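PDB 3M9V: FAD-dependent oxidoreductase, which probably uses a flavin cofactor to oxidise a dTDP-linked sugar on the route to D-kijanose, the unusual sugar of kijanimicin. Local coordinates for residues Thr153-Asp158 and Ala197-Thr202; Ala298-Arg303 and Val355-Ser360; Gln335-Phe340 and Val395-Ala400. All coordinates share one frame; numbering follows the deposited sequence.

In the fold
Three contacts in one acyl-CoA dehydrogenase fold illustrate how chemistry follows position. Contact 1 is purely apolar and buried in the middle β-domain, where no other subunit reaches its segments. Contacts 2 and 3 belong to the helical part and share helix 329-362, used near its C-terminal end in contact 2 and near its N-terminal end in contact 3. Contact 2 lies across the chain's centre from contact 1, their own centres about 47 Å apart. Both helical contacts combine apolar packing with charges directed at another subunit, and they answer each other there: Arg338 of contact 3 salt-bridges Asp301 of the second subunit's contact 2. Contact 3 is partly buried, contact 2 more fully.

Contact 1 of 3, residues Thr153-Asp158 and Ala197-Thr202; sequences TTLRPD and ASPVVT
Beside the apolar meeting of Leu155 with Ala197 and Pro199, Thr153 OG1 is gripped twice, by hydrogen bonds with Asp147 OD1 and Arg168 N. The setting is the β-domain in the middle of the acyl-CoA dehydrogenase fold. Strand 180-187 has 154-157 running parallel to it and 196-202 antiparallel, and it is bonded through its backbone to Leu155 at Arg186 and to Ala197 at Ala185. The two segments therefore exchange no hydrogen bond and meet by side chains alone, over the strand between them. Their CA atoms come within 8.0 Å, from Leu155 to Ala197. Val239 touches both Leu155 and Ala197. The Ser198 side chain leaves its backbone away from segment 153-158, and its OG bonds Arg242 NE, an arginine that lines the dTDP pocket; the Ala197 side chain is about 10 Å from the bound nucleotide. Leu155 divides its branches between its partners: an off-staggered chi1 of -100° turns the fork so that CD1 faces Ala197 while CG and CD2 face Pro199. Its CD1 methyl rests on Ala197 CB at 3.9 Å. Toward Pro199 it comes tip to tip, with Leu155 CG 4.1 Å from Pro199 CG and the CD2 methyl at nearly the same range.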
loop_
_atom_site.group_PDB
_atom_site.type_symbol
_atom_site.label_atom_id
_atom_site.label_comp_id
_atom_site.label_asym_id
_atom_site.label_seq_id
_atom_site.Cartn_x
_atom_site.Cartn_y
_atom_site.Cartn_z
ATOM N N THR A 153 1.491 -37.243 16.584
ATOM C CA THR A 153 2.526 -38.232 16.314
ATOM C C THR A 153 3.225 -38.540 17.633
ATOM O O THR A 153 3.820 -37.654 18.245
ATOM C CB THR A 153 3.529 -37.711 15.271
ATOM O OG1 THR A 153 2.851 -37.562 14.020
ATOM C CG2 THR A 153 4.700 -38.681 15.101
ATOM N N THR A 154 3.173 -39.799 18.064
ATOM C CA THR A 154 3.619 -40.159 19.413
ATOM C C THR A 154 4.583 -41.342 19.379
ATOM O O THR A 154 4.469 -42.232 18.537
ATOM C CB THR A 154 2.405 -40.509 20.313
ATOM O OG1 THR A 154 1.646 -41.531 19.668
ATOM C CG2 THR A 154 1.427 -39.364 20.347
ATOM N N LEU A 155 5.555 -41.327 20.279
ATOM C CA LEU A 155 6.495 -42.425 20.413
ATOM C C LEU A 155 6.115 -43.207 21.669
ATOM O O LEU A 155 5.920 -42.631 22.739
ATOM C CB LEU A 155 7.921 -41.910 20.612
ATOM C CG LEU A 155 9.027 -41.792 19.565
ATOM C CD1 LEU A 155 10.314 -41.445 20.302
ATOM C CD2 LEU A 155 9.217 -43.050 18.723
ATOM N N ARG A 156 6.021 -44.522 21.538
ATOM C CA ARG A 156 5.544 -45.392 22.611
ATOM C C ARG A 156 6.659 -46.407 22.875
ATOM O O ARG A 156 7.266 -46.942 21.944
ATOM C CB ARG A 156 4.357 -46.162 22.031
ATOM C CG ARG A 156 3.131 -46.287 22.897
ATOM C CD ARG A 156 2.394 -47.529 22.434
ATOM N NE ARG A 156 2.375 -47.621 20.978
ATOM C CZ ARG A 156 2.042 -48.714 20.296
ATOM N NH1 ARG A 156 2.036 -48.689 18.971
ATOM N NH2 ARG A 156 1.715 -49.832 20.928
ATOM N N PRO A 157 6.931 -46.720 24.150
ATOM C CA PRO A 157 8.078 -47.603 24.380
ATOM C C PRO A 157 7.722 -48.993 23.853
ATOM O O PRO A 157 6.556 -49.376 23.891
ATOM C CB PRO A 157 8.233 -47.582 25.902
ATOM C CG PRO A 157 6.834 -47.322 26.403
ATOM C CD PRO A 157 6.165 -46.448 25.379
ATOM N N ASP A 158 8.667 -49.746 23.303
ATOM C CA ASP A 158 8.256 -51.050 22.783
ATOM C C ASP A 158 8.300 -52.167 23.825
ATOM O O ASP A 158 8.135 -53.326 23.479
ATOM C CB ASP A 158 9.040 -51.463 21.531
ATOM C CG ASP A 158 10.508 -51.731 21.809
ATOM O OD1 ASP A 158 10.961 -51.712 22.979
ATOM O OD2 ASP A 158 11.239 -51.965 20.822
ATOM N N ALA A 197 10.724 -35.452 21.351
ATOM C CA ALA A 197 11.747 -36.403 20.930
ATOM C C ALA A 197 11.868 -36.249 19.424
ATOM O O ALA A 197 10.890 -35.950 18.730
ATOM C CB ALA A 197 11.333 -37.825 21.267
ATOM N N SER A 198 13.078 -36.443 18.922
ATOM C CA SER A 198 13.234 -36.453 17.472
ATOM C C SER A 198 13.681 -37.821 16.982
ATOM O O SER A 198 14.863 -38.049 16.778
ATOM C CB SER A 198 14.267 -35.394 17.089
ATOM O OG SER A 198 13.736 -34.125 17.411
ATOM N N PRO A 199 12.746 -38.751 16.778
ATOM C CA PRO A 199 13.184 -40.015 16.209
ATOM C C PRO A 199 13.613 -39.834 14.755
ATOM O O PRO A 199 13.045 -39.000 14.045
ATOM C CB PRO A 199 11.932 -40.885 16.300
ATOM C CG PRO A 199 10.796 -39.971 16.371
ATOM C CD PRO A 199 11.296 -38.716 17.039
ATOM N N VAL A 200 14.601 -40.599 14.298
ATOM C CA VAL A 200 14.950 -40.588 12.882
ATOM C C VAL A 200 14.457 -41.906 12.281
ATOM O O VAL A 200 14.931 -42.961 12.707
ATOM C CB VAL A 200 16.485 -40.465 12.707
ATOM C CG1 VAL A 200 16.869 -40.626 11.248
ATOM C CG2 VAL A 200 16.991 -39.127 13.231
ATOM N N VAL A 201 13.538 -41.852 11.320
ATOM C CA VAL A 201 13.038 -43.023 10.606
ATOM C C VAL A 201 13.661 -43.124 9.215
ATOM O O VAL A 201 13.877 -42.111 8.554
ATOM C CB VAL A 201 11.489 -43.124 10.703
ATOM C CG1 VAL A 201 10.801 -41.790 10.602
ATOM C CG2 VAL A 201 10.837 -44.196 9.817
ATOM N N THR A 202 14.033 -44.324 8.779
ATOM C CA THR A 202 14.614 -44.471 7.453
ATOM C C THR A 202 13.529 -45.034 6.554
ATOM O O THR A 202 12.499 -45.544 6.996
ATOM C CB THR A 202 15.775 -45.472 7.408
ATOM O OG1 THR A 202 15.226 -46.749 7.764
ATOM C CG2 THR A 202 16.913 -45.090 8.363
#

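Contact 2 of 3, residues Ala298-Arg303 and Val355-Ser360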
loop_
_atom_site.group_PDB
_atom_site.type_symbol
_atom_site.label_atom_id
_atom_site.label_comp_id
_atom_site.label_asym_id
_atom_site.label_seq_id
_atom_site.Cartn_x
_atom_site.Cartn_y
_atom_site.Cartn_z
ATOM N N ALA A 298 11.157 1.585 -11.908
ATOM C CA ALA A 298 11.949 2.240 -10.866
ATOM C C ALA A 298 11.407 1.710 -9.524
ATOM O O ALA A 298 12.184 1.436 -8.618
ATOM C CB ALA A 298 11.823 3.786 -10.947
ATOM N N GLU A 299 10.098 1.541 -9.381
ATOM C CA GLU A 299 9.535 1.139 -8.087
ATOM C C GLU A 299 9.980 -0.284 -7.739
ATOM O O GLU A 299 10.389 -0.569 -6.610
ATOM C CB GLU A 299 7.995 1.195 -8.088
ATOM C CG GLU A 299 7.376 2.596 -8.165
ATOM C CD GLU A 299 7.277 3.225 -6.793
ATOM O OE1 GLU A 299 7.346 2.470 -5.780
ATOM O OE2 GLU A 299 7.158 4.471 -6.741
ATOM N N ILE A 300 9.877 -1.189 -8.704
ATOM C CA ILE A 300 10.402 -2.532 -8.533
ATOM C C ILE A 300 11.880 -2.607 -8.217
ATOM O O ILE A 300 12.303 -3.344 -7.321
ATOM C CB ILE A 300 10.113 -3.414 -9.772
ATOM C CG1 ILE A 300 8.605 -3.602 -9.910
ATOM C CG2 ILE A 300 10.961 -4.667 -9.759
ATOM C CD1 ILE A 300 8.164 -4.083 -11.301
ATOM N N ASP A 301 12.676 -1.839 -8.957
ATOM C CA ASP A 301 14.117 -1.827 -8.719
ATOM C C ASP A 301 14.386 -1.465 -7.256
ATOM O O ASP A 301 15.273 -2.008 -6.590
ATOM C CB ASP A 301 14.761 -0.736 -9.616
ATOM C CG ASP A 301 16.254 -0.925 -9.765
ATOM O OD1 ASP A 301 16.643 -1.973 -10.284
ATOM O OD2 ASP A 301 17.068 -0.084 -9.364
ATOM N N SER A 302 13.655 -0.482 -6.739
ATOM C CA SER A 302 13.888 -0.097 -5.342
ATOM C C SER A 302 13.298 -1.103 -4.330
ATOM O O SER A 302 13.919 -1.432 -3.315
ATOM C CB SER A 302 13.289 1.296 -5.101
ATOM O OG SER A 302 13.258 1.628 -3.715
ATOM N N ARG A 303 12.110 -1.626 -4.608
ATOM C CA ARG A 303 11.523 -2.689 -3.770
ATOM C C ARG A 303 12.355 -3.972 -3.697
ATOM O O ARG A 303 12.484 -4.570 -2.636
ATOM C CB ARG A 303 10.108 -3.054 -4.230
ATOM C CG ARG A 303 9.052 -2.029 -3.749
ATOM C CD ARG A 303 7.619 -2.273 -4.295
ATOM N NE ARG A 303 6.718 -2.039 -3.173
ATOM C CZ ARG A 303 6.233 -0.852 -2.819
ATOM N NH1 ARG A 303 6.500 0.226 -3.546
ATOM N NH2 ARG A 303 5.468 -0.739 -1.738
ATOM N N VAL A 355 6.413 -9.470 -7.831
ATOM C CA VAL A 355 6.097 -10.416 -8.898
ATOM C C VAL A 355 4.830 -9.885 -9.566
ATOM O O VAL A 355 4.755 -9.790 -10.798
ATOM C CB VAL A 355 5.873 -11.862 -8.378
ATOM C CG1 VAL A 355 5.288 -12.731 -9.470
ATOM C CG2 VAL A 355 7.191 -12.491 -7.875
ATOM N N SER A 356 3.838 -9.536 -8.748
ATOM C CA SER A 356 2.604 -9.013 -9.323
ATOM C C SER A 356 2.837 -7.808 -10.240
ATOM O O SER A 356 2.325 -7.761 -11.366
ATOM C CB SER A 356 1.555 -8.759 -8.231
ATOM O OG SER A 356 0.407 -8.155 -8.793
ATOM N N ASP A 357 3.655 -6.851 -9.819
ATOM C CA ASP A 357 3.870 -5.669 -10.655
ATOM C C ASP A 357 4.544 -6.014 -11.983
ATOM O O ASP A 357 4.380 -5.257 -12.917
ATOM C CB ASP A 357 4.713 -4.579 -9.985
ATOM C CG ASP A 357 3.946 -3.854 -8.892
ATOM O OD1 ASP A 357 4.575 -3.138 -8.095
ATOM O OD2 ASP A 357 2.716 -4.024 -8.789
ATOM N N CYS A 358 5.356 -7.068 -12.018
ATOM C CA CYS A 358 6.018 -7.573 -13.216
ATOM C C CYS A 358 5.060 -8.027 -14.317
ATOM O O CYS A 358 5.339 -7.869 -15.517
ATOM C CB CYS A 358 7.031 -8.670 -12.886
ATOM S SG CYS A 358 8.520 -8.032 -12.087
ATOM N N LEU A 359 3.916 -8.553 -13.902
ATOM C CA LEU A 359 2.870 -8.951 -14.832
ATOM C C LEU A 359 2.252 -7.738 -15.510
ATOM O O LEU A 359 1.848 -7.828 -16.676
ATOM C CB LEU A 359 1.771 -9.735 -14.105
ATOM C CG LEU A 359 2.067 -11.242 -13.939
ATOM C CD1 LEU A 359 2.782 -11.538 -12.639
ATOM C CD2 LEU A 359 0.843 -12.122 -13.944
ATOM N N SER A 360 2.139 -6.639 -14.772
ATOM C CA SER A 360 1.710 -5.391 -15.390
ATOM C C SER A 360 2.713 -4.938 -16.460
ATOM O O SER A 360 2.275 -4.402 -17.470
ATOM C CB SER A 360 1.565 -4.277 -14.355
ATOM O OG SER A 360 0.579 -4.671 -13.425
#
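Ile300 reaches from helix 291-323 to Asp357 and Cys358 on helix 329-362, and its side chain can be read atom by atom as an example of one residue joining two helices. From CB, which faces the other helix, the chain divides. CG1 stands anti to the carbonyl carbon (chi1 -65°) and passes alongside Asp357, 4.0 Å from Asp357 CB. An extended second torsion, chi2 162°, carries the chain onward to the CD1 methyl at the tip. That methyl lies against two atoms at once: Asp357 CB at 3.7 Å and, at 4.0 Å, Cys358 SG. The two side chains run past one another, pointing opposite ways, so the isoleucine meets the Asp357 methylene and not its acid group. Asp357 OD1 stays 5.5 Å from Arg303 NE, too far for a salt bridge, though the opposite charges probably attract weakly. Arg303 is engaged elsewhere. Its NH1 offers an edge, in the guanidinium plane, to Glu299 OE1 at 3.3 Å, while NE salt-bridges Glu353. The contact lies where the helical bundle of the C-terminal domain becomes the tetramer interface: Glu299 OE1 also binds Arg349 of the second subunit, so that two guanidinium groups gather round one carboxylate oxygen, and on the other helix Ser356 O and Ser360 OG both bond Arg384 of the third subunit. Helices 291-323 and 329-362 run roughly antiparallel here; Tyr275 of helix 264-283 packs on Ile300, Ala274 and Ala278 of that helix pack on Cys358, and Leu373 of helix 372-379 touches Cys358 as well.

Contact 3 of 3, residues Gln335-Phe340 and Val395-Ala400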
loop_
_atom_site.group_PDB
_atom_site.type_symbol
_atom_site.label_atom_id
_atom_site.label_comp_id
_atom_site.label_asym_id
_atom_site.label_seq_id
_atom_site.Cartn_x
_atom_site.Cartn_y
_atom_site.Cartn_z
ATOM N N GLN A 335 16.503 -13.250 20.163
ATOM C CA GLN A 335 17.011 -12.288 19.206
ATOM C C GLN A 335 17.054 -12.914 17.817
ATOM O O GLN A 335 16.720 -12.258 16.845
ATOM C CB GLN A 335 18.393 -11.805 19.646
ATOM C CG GLN A 335 18.178 -10.756 20.713
ATOM C CD GLN A 335 19.457 -10.060 21.092
ATOM O OE1 GLN A 335 20.317 -9.759 20.261
ATOM N NE2 GLN A 335 19.578 -9.780 22.385
ATOM N N MET A 336 17.468 -14.173 17.712
ATOM C CA MET A 336 17.540 -14.805 16.401
ATOM C C MET A 336 16.159 -14.878 15.762
ATOM O O MET A 336 15.992 -14.501 14.604
ATOM C CB MET A 336 18.199 -16.170 16.502
ATOM C CG MET A 336 19.699 -16.049 16.809
ATOM S SD MET A 336 20.511 -17.668 16.894
ATOM C CE MET A 336 20.414 -18.230 15.203
ATOM N N MET A 337 15.159 -15.256 16.547
ATOM C CA MET A 337 13.807 -15.379 16.030
ATOM C C MET A 337 13.161 -14.036 15.649
ATOM O O MET A 337 12.414 -13.902 14.679
ATOM C CB MET A 337 12.958 -16.186 17.021
ATOM C CG MET A 337 11.553 -16.439 16.508
ATOM S SD MET A 337 11.494 -17.525 15.047
ATOM C CE MET A 337 12.251 -19.079 15.484
ATOM N N ARG A 338 13.473 -13.005 16.417
ATOM C CA ARG A 338 13.015 -11.658 16.110
ATOM C C ARG A 338 13.625 -11.137 14.799
ATOM O O ARG A 338 12.903 -10.618 13.962
ATOM C CB ARG A 338 13.407 -10.721 17.259
ATOM C CG ARG A 338 13.002 -9.260 16.990
ATOM C CD ARG A 338 11.558 -9.049 17.423
ATOM N NE ARG A 338 11.122 -7.659 17.628
ATOM C CZ ARG A 338 11.264 -6.979 18.760
ATOM N NH1 ARG A 338 11.878 -7.526 19.797
ATOM N NH2 ARG A 338 10.811 -5.740 18.860
ATOM N N HIS A 339 14.933 -11.245 14.597
ATOM C CA HIS A 339 15.478 -10.956 13.273
ATOM C C HIS A 339 14.788 -11.747 12.168
ATOM O O HIS A 339 14.440 -11.133 11.162
ATOM C CB HIS A 339 16.972 -11.262 13.143
ATOM C CG HIS A 339 17.856 -10.249 13.809
ATOM N ND1 HIS A 339 18.228 -9.067 13.203
ATOM C CD2 HIS A 339 18.443 -10.249 15.032
ATOM C CE1 HIS A 339 19.038 -8.398 14.008
ATOM N NE2 HIS A 339 19.167 -9.084 15.132
ATOM N N PHE A 340 14.626 -13.063 12.338
ATOM C CA PHE A 340 13.960 -13.948 11.371
ATOM C C PHE A 340 12.550 -13.424 11.099
ATOM O O PHE A 340 12.154 -13.189 9.948
ATOM C CB PHE A 340 13.949 -15.399 11.890
ATOM C CG PHE A 340 13.328 -16.439 10.982
ATOM C CD1 PHE A 340 13.046 -16.207 9.631
ATOM C CD2 PHE A 340 12.994 -17.692 11.513
ATOM C CE1 PHE A 340 12.479 -17.208 8.814
ATOM C CE2 PHE A 340 12.363 -18.681 10.729
ATOM C CZ PHE A 340 12.113 -18.435 9.363
ATOM N N VAL A 395 2.134 -12.073 14.011
ATOM C CA VAL A 395 1.775 -10.797 14.619
ATOM C C VAL A 395 1.689 -10.994 16.150
ATOM O O VAL A 395 2.125 -10.125 16.908
ATOM C CB VAL A 395 0.434 -10.295 14.034
ATOM C CG1 VAL A 395 -0.205 -9.322 14.994
ATOM C CG2 VAL A 395 0.681 -9.688 12.599
ATOM N N ASP A 396 1.217 -12.151 16.611
ATOM C CA ASP A 396 1.169 -12.359 18.078
ATOM C C ASP A 396 2.582 -12.446 18.645
ATOM O O ASP A 396 2.827 -11.916 19.718
ATOM C CB ASP A 396 0.531 -13.704 18.478
ATOM C CG ASP A 396 -0.963 -13.743 18.252
ATOM O OD1 ASP A 396 -1.614 -12.676 18.169
ATOM O OD2 ASP A 396 -1.467 -14.871 18.096
ATOM N N PHE A 397 3.497 -13.125 17.953
ATOM C CA PHE A 397 4.888 -13.210 18.396
ATOM C C PHE A 397 5.570 -11.835 18.464
ATOM O O PHE A 397 6.136 -11.446 19.502
ATOM C CB PHE A 397 5.708 -14.120 17.456
ATOM C CG PHE A 397 7.192 -14.113 17.757
ATOM C CD1 PHE A 397 7.694 -14.763 18.878
ATOM C CD2 PHE A 397 8.082 -13.426 16.950
ATOM C CE1 PHE A 397 9.043 -14.733 19.173
ATOM C CE2 PHE A 397 9.445 -13.376 17.235
ATOM C CZ PHE A 397 9.921 -14.030 18.348
ATOM N N LEU A 398 5.557 -11.124 17.333
ATOM C CA LEU A 398 6.152 -9.792 17.292
ATOM C C LEU A 398 5.551 -8.789 18.265
ATOM O O LEU A 398 6.302 -8.047 18.887
ATOM C CB LEU A 398 6.161 -9.172 15.886
ATOM C CG LEU A 398 7.047 -9.968 14.918
ATOM C CD1 LEU A 398 6.827 -9.487 13.482
ATOM C CD2 LEU A 398 8.515 -9.881 15.203
ATOM N N SER A 399 4.234 -8.692 18.387
ATOM C CA SER A 399 3.727 -7.683 19.304
ATOM C C SER A 399 4.024 -8.097 20.746
ATOM O O SER A 399 4.239 -7.234 21.589
ATOM C CB SER A 399 2.236 -7.440 19.101
ATOM O OG SER A 399 1.569 -8.677 19.265
ATOM N N ALA A 400 4.077 -9.396 21.037
ATOM C CA ALA A 400 4.445 -9.883 22.373
ATOM C C ALA A 400 5.874 -9.451 22.731
ATOM O O ALA A 400 6.144 -8.943 23.825
ATOM C CB ALA A 400 4.290 -11.420 22.452
#
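Met337 and Phe397 form the tight part of this helix pair, Arg338 and Leu398 the looser one. Phe397 extends its ring to helix 329-362, its chi1 of 173° setting CG opposite the backbone N, and Phe397 CZ comes to 3.4 Å from Met337 CG. The ring is held from a second direction too, for Arg338 CA sits at its edge, 4.1 Å from Phe397 CE2. Met337 then bends at chi2 and chi3, and its SD ends 5.4 Å from the Phe397 ring centroid, 25° off the ring normal, a Met-aromatic contact. Replacing the ring at Phe397 by an alanine is likely to open a gap beside Met337 CG and take away the aromatic partner of Met337 SD. On the looser side, which the second subunit covers, Leu398 CD2 meets the aliphatic part of the partly exposed Arg338, 3.9 Å from Arg338 CD. The charged end of Arg338 serves another purpose: NE salt-bridges Asp301 of the second subunit, whose Ala298 also packs on Leu398. Within helix 391-402, Ser399 OG bonds Val395 O at 2.8 Å, and Ser399 N reaches that oxygen from the opposite face. The segment axes cross at 123°, 10.8 Å apart. Met337 also packs on Gln256, which binds dTDP, so Met337 lies in the second shell of the nucleotide site, within a C-terminal helical domain of acyl-CoA dehydrogenase type.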